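Local coordinates for PbSGBP-B lipoprotein (Prevotella bryantii B14, PDB 6D2Y) that probably binds polysaccharides at the bacterial cell surface as a lipoprotein of a polysaccharide utilization locus, and carries a bound magnesium ion, at residues 36-44 with 114-124. Sequence-based numbering, arbitrary orientation.
Sequences GTPTVYYIR and MITASNDTIPY
Val40 and Pro38 of segment 36-44 pack on Met114, Thr116, Ile122 and Tyr124 of the hairpin 114-124, face to face across the N-terminal beta sandwich. Strand 39-45, broken by a bulge, pairs with strand 63-69 in one sheet; strands 111-116 and 121-129 of the hairpin belong to the other. A classic beta bulge, Tyr41 and Tyr42 opposite Val67, goes with the corner at Tyr41.

The apolar contacts run in a row. At one end, Thr37 CG2 meets Ile122 CD1 at 3.9 Å. Pro38 CD lies 3.7 Å from Thr116 CG2, the two side chains crossing at a slant. Val40 splits its two methyls between two partners. CG1 lies opposite the backbone N (chi1 164°), which sets it over one face of the Tyr124 ring, 4.0 Å from the centroid, in a CH-pi contact. CG2 turns instead to the selenomethionine at Met114 and sits tightly against its CE, at 3.3 Å. The Ile43 and Tyr124 side chains slide past each other in opposite directions, and Ile43 CD1 comes within 3.5 Å of Tyr124 CE1. Met112 and Ile64 also touch Ile43 here.

The polar link is a water. It accepts from Ile43 N at 3.0 Å and hydrogen-bonds Tyr124 OH, also at 3.0 Å.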
loop_
_atom_site.group_PDB
_atom_site.type_symbol
_atom_site.label_atom_id
_atom_site.label_comp_id
_atom_site.label_asym_id
_atom_site.label_seq_id
_atom_site.Cartn_x
_atom_site.Cartn_y
_atom_site.Cartn_z
ATOM N N GLY A 36 -14.081 51.153 15.430
ATOM C CA GLY A 36 -15.361 50.486 15.293
ATOM C C GLY A 36 -15.207 48.975 15.334
ATOM O O GLY A 36 -14.106 48.428 15.421
ATOM N N THR A 37 -16.355 48.300 15.266
ATOM C CA THR A 37 -16.390 46.846 15.311
ATOM C C THR A 37 -16.450 46.295 13.898
ATOM O O THR A 37 -17.390 46.620 13.157
ATOM C CB THR A 37 -17.587 46.358 16.117
ATOM O OG1 THR A 37 -17.697 47.122 17.323
ATOM C CG2 THR A 37 -17.425 44.888 16.468
ATOM N N PRO A 38 -15.493 45.469 13.484
ATOM C CA PRO A 38 -15.504 44.967 12.106
ATOM C C PRO A 38 -16.619 43.957 11.882
ATOM O O PRO A 38 -16.917 43.127 12.744
ATOM C CB PRO A 38 -14.124 44.319 11.956
ATOM C CG PRO A 38 -13.744 43.929 13.347
ATOM C CD PRO A 38 -14.326 44.989 14.244
ATOM N N THR A 39 -17.238 44.044 10.709
ATOM C CA THR A 39 -18.273 43.118 10.279
ATOM C C THR A 39 -17.875 42.502 8.942
ATOM O O THR A 39 -17.082 43.070 8.189
ATOM C CB THR A 39 -19.633 43.820 10.145
ATOM O OG1 THR A 39 -19.633 44.652 8.977
ATOM C CG2 THR A 39 -19.915 44.680 11.369
ATOM N N VAL A 40 -18.428 41.325 8.654
ATOM C CA VAL A 40 -18.190 40.630 7.391
ATOM C C VAL A 40 -19.531 40.260 6.782
ATOM O O VAL A 40 -20.291 39.482 7.370
ATOM C CB VAL A 40 -17.321 39.376 7.564
ATOM C CG1 VAL A 40 -17.431 38.488 6.331
ATOM C CG2 VAL A 40 -15.890 39.772 7.765
ATOM N N TYR A 41 -19.811 40.800 5.598
ATOM C CA TYR A 41 -21.055 40.469 4.917
ATOM C C TYR A 41 -20.952 39.121 4.215
ATOM O O TYR A 41 -21.893 38.321 4.263
ATOM C CB TYR A 41 -21.418 41.576 3.925
ATOM C CG TYR A 41 -21.527 42.961 4.538
ATOM C CD1 TYR A 41 -21.516 44.094 3.736
ATOM C CD2 TYR A 41 -21.656 43.136 5.914
ATOM C CE1 TYR A 41 -21.617 45.358 4.284
ATOM C CE2 TYR A 41 -21.757 44.397 6.470
ATOM C CZ TYR A 41 -21.738 45.503 5.649
ATOM O OH TYR A 41 -21.842 46.760 6.197
ATOM N N TYR A 42 -19.819 38.851 3.572
ATOM C CA TYR A 42 -19.555 37.553 2.965
ATOM C C TYR A 42 -18.074 37.476 2.622
ATOM O O TYR A 42 -17.336 38.458 2.744
ATOM C CB TYR A 42 -20.424 37.312 1.725
ATOM C CG TYR A 42 -20.260 38.324 0.612
ATOM C CD1 TYR A 42 -19.276 38.169 -0.358
ATOM C CD2 TYR A 42 -21.102 39.425 0.519
ATOM C CE1 TYR A 42 -19.129 39.089 -1.381
ATOM C CE2 TYR A 42 -20.961 40.350 -0.501
ATOM C CZ TYR A 42 -19.974 40.177 -1.447
ATOM O OH TYR A 42 -19.831 41.095 -2.463
ATOM N N ILE A 43 -17.648 36.288 2.199
ATOM C CA ILE A 43 -16.270 36.026 1.801
ATOM C C ILE A 43 -16.275 35.516 0.368
ATOM O O ILE A 43 -17.004 34.572 0.044
ATOM C CB ILE A 43 -15.588 35.011 2.736
ATOM C CG1 ILE A 43 -15.721 35.453 4.193
ATOM C CG2 ILE A 43 -14.127 34.821 2.341
ATOM C CD1 ILE A 43 -14.667 34.872 5.098
ATOM N N ARG A 44 -15.463 36.133 -0.480
ATOM C CA ARG A 44 -15.357 35.792 -1.888
ATOM C C ARG A 44 -13.920 35.420 -2.232
ATOM O O ARG A 44 -12.984 35.786 -1.509
ATOM C CB ARG A 44 -15.821 36.964 -2.767
ATOM C CG ARG A 44 -14.751 38.012 -3.029
ATOM C CD ARG A 44 -15.331 39.253 -3.691
ATOM N NE ARG A 44 -14.361 40.343 -3.745
ATOM C CZ ARG A 44 -14.680 41.633 -3.708
ATOM N NH1 ARG A 44 -15.951 42.001 -3.617
ATOM N NH2 ARG A 44 -13.728 42.557 -3.762
HETATM N N MSE A 114 -11.699 37.432 14.517
HETATM C CA MSE A 114 -11.140 38.743 14.234
HETATM C C MSE A 114 -10.854 39.463 15.538
HETATM O O MSE A 114 -11.738 39.575 16.393
HETATM C CB MSE A 114 -12.093 39.559 13.374
HETATM C CG MSE A 114 -12.785 38.742 12.312
HETATM SE SE MSE A 114 -14.260 39.714 11.520
HETATM C CE MSE A 114 -13.353 40.178 9.908
ATOM N N ILE A 115 -9.620 39.941 15.698
ATOM C CA ILE A 115 -9.185 40.597 16.927
ATOM C C ILE A 115 -8.925 42.071 16.640
ATOM O O ILE A 115 -8.143 42.416 15.744
ATOM C CB ILE A 115 -7.936 39.945 17.544
ATOM C CG1 ILE A 115 -8.140 38.453 17.830
ATOM C CG2 ILE A 115 -7.583 40.652 18.836
ATOM C CD1 ILE A 115 -6.846 37.716 18.105
ATOM N N THR A 116 -9.566 42.933 17.420
ATOM C CA THR A 116 -9.396 44.367 17.292
ATOM C C THR A 116 -8.166 44.827 18.070
ATOM O O THR A 116 -7.446 44.035 18.688
ATOM C CB THR A 116 -10.652 45.078 17.777
ATOM O OG1 THR A 116 -10.838 44.804 19.171
ATOM C CG2 THR A 116 -11.858 44.564 17.009
ATOM N N ALA A 117 -7.922 46.139 18.036
ATOM C CA ALA A 117 -6.786 46.704 18.756
ATOM C C ALA A 117 -6.927 46.518 20.261
ATOM O O ALA A 117 -5.923 46.341 20.963
ATOM C CB ALA A 117 -6.639 48.185 18.409
ATOM N N SER A 118 -8.156 46.543 20.772
ATOM C CA SER A 118 -8.414 46.343 22.194
ATOM C C SER A 118 -8.449 44.871 22.588
ATOM O O SER A 118 -8.910 44.554 23.689
ATOM C CB SER A 118 -9.729 47.023 22.588
ATOM O OG SER A 118 -10.708 46.883 21.574
ATOM N N ASN A 119 -7.974 43.981 21.718
ATOM C CA ASN A 119 -7.931 42.538 21.955
ATOM C C ASN A 119 -9.321 41.932 22.144
ATOM O O ASN A 119 -9.460 40.873 22.762
ATOM C CB ASN A 119 -7.035 42.194 23.151
ATOM C CG ASN A 119 -6.161 40.981 22.894
ATOM O OD1 ASN A 119 -5.268 41.013 22.045
ATOM N ND2 ASN A 119 -6.416 39.902 23.625
ATOM N N ASP A 120 -10.357 42.585 21.622
ATOM C CA ASP A 120 -11.679 41.976 21.580
ATOM C C ASP A 120 -11.732 40.922 20.478
ATOM O O ASP A 120 -11.051 41.027 19.455
ATOM C CB ASP A 120 -12.754 43.038 21.343
ATOM C CG ASP A 120 -12.909 43.991 22.520
ATOM O OD1 ASP A 120 -12.841 43.528 23.678
ATOM O OD2 ASP A 120 -13.106 45.204 22.285
ATOM N N THR A 121 -12.552 39.896 20.694
ATOM C CA THR A 121 -12.666 38.766 19.775
ATOM C C THR A 121 -14.043 38.778 19.123
ATOM O O THR A 121 -15.063 38.788 19.818
ATOM C CB THR A 121 -12.432 37.439 20.498
ATOM O OG1 THR A 121 -11.105 37.410 21.037
ATOM C CG2 THR A 121 -12.602 36.273 19.537
ATOM N N ILE A 122 -14.065 38.767 17.793
ATOM C CA ILE A 122 -15.310 38.749 17.028
ATOM C C ILE A 122 -15.293 37.530 16.112
ATOM O O ILE A 122 -14.555 37.512 15.116
ATOM C CB ILE A 122 -15.494 40.051 16.234
ATOM C CG1 ILE A 122 -15.813 41.209 17.180
ATOM C CG2 ILE A 122 -16.604 39.901 15.220
ATOM C CD1 ILE A 122 -14.699 42.217 17.301
ATOM N N PRO A 123 -16.074 36.490 16.411
ATOM C CA PRO A 123 -15.988 35.252 15.626
ATOM C C PRO A 123 -16.920 35.230 14.423
ATOM O O PRO A 123 -18.101 35.575 14.527
ATOM C CB PRO A 123 -16.373 34.179 16.648
ATOM C CG PRO A 123 -17.356 34.874 17.534
ATOM C CD PRO A 123 -16.950 36.337 17.586
ATOM N N TYR A 124 -16.389 34.820 13.276
ATOM C CA TYR A 124 -17.168 34.628 12.058
ATOM C C TYR A 124 -17.077 33.159 11.674
ATOM O O TYR A 124 -15.977 32.647 11.440
ATOM C CB TYR A 124 -16.652 35.527 10.931
ATOM C CG TYR A 124 -17.309 35.298 9.588
ATOM C CD1 TYR A 124 -16.691 34.525 8.616
ATOM C CD2 TYR A 124 -18.539 35.871 9.288
ATOM C CE1 TYR A 124 -17.285 34.316 7.385
ATOM C CE2 TYR A 124 -19.138 35.671 8.060
ATOM C CZ TYR A 124 -18.507 34.892 7.112
ATOM O OH TYR A 124 -19.097 34.685 5.888
HETATM O O HOH W 1 -19.763 34.285 2.967
#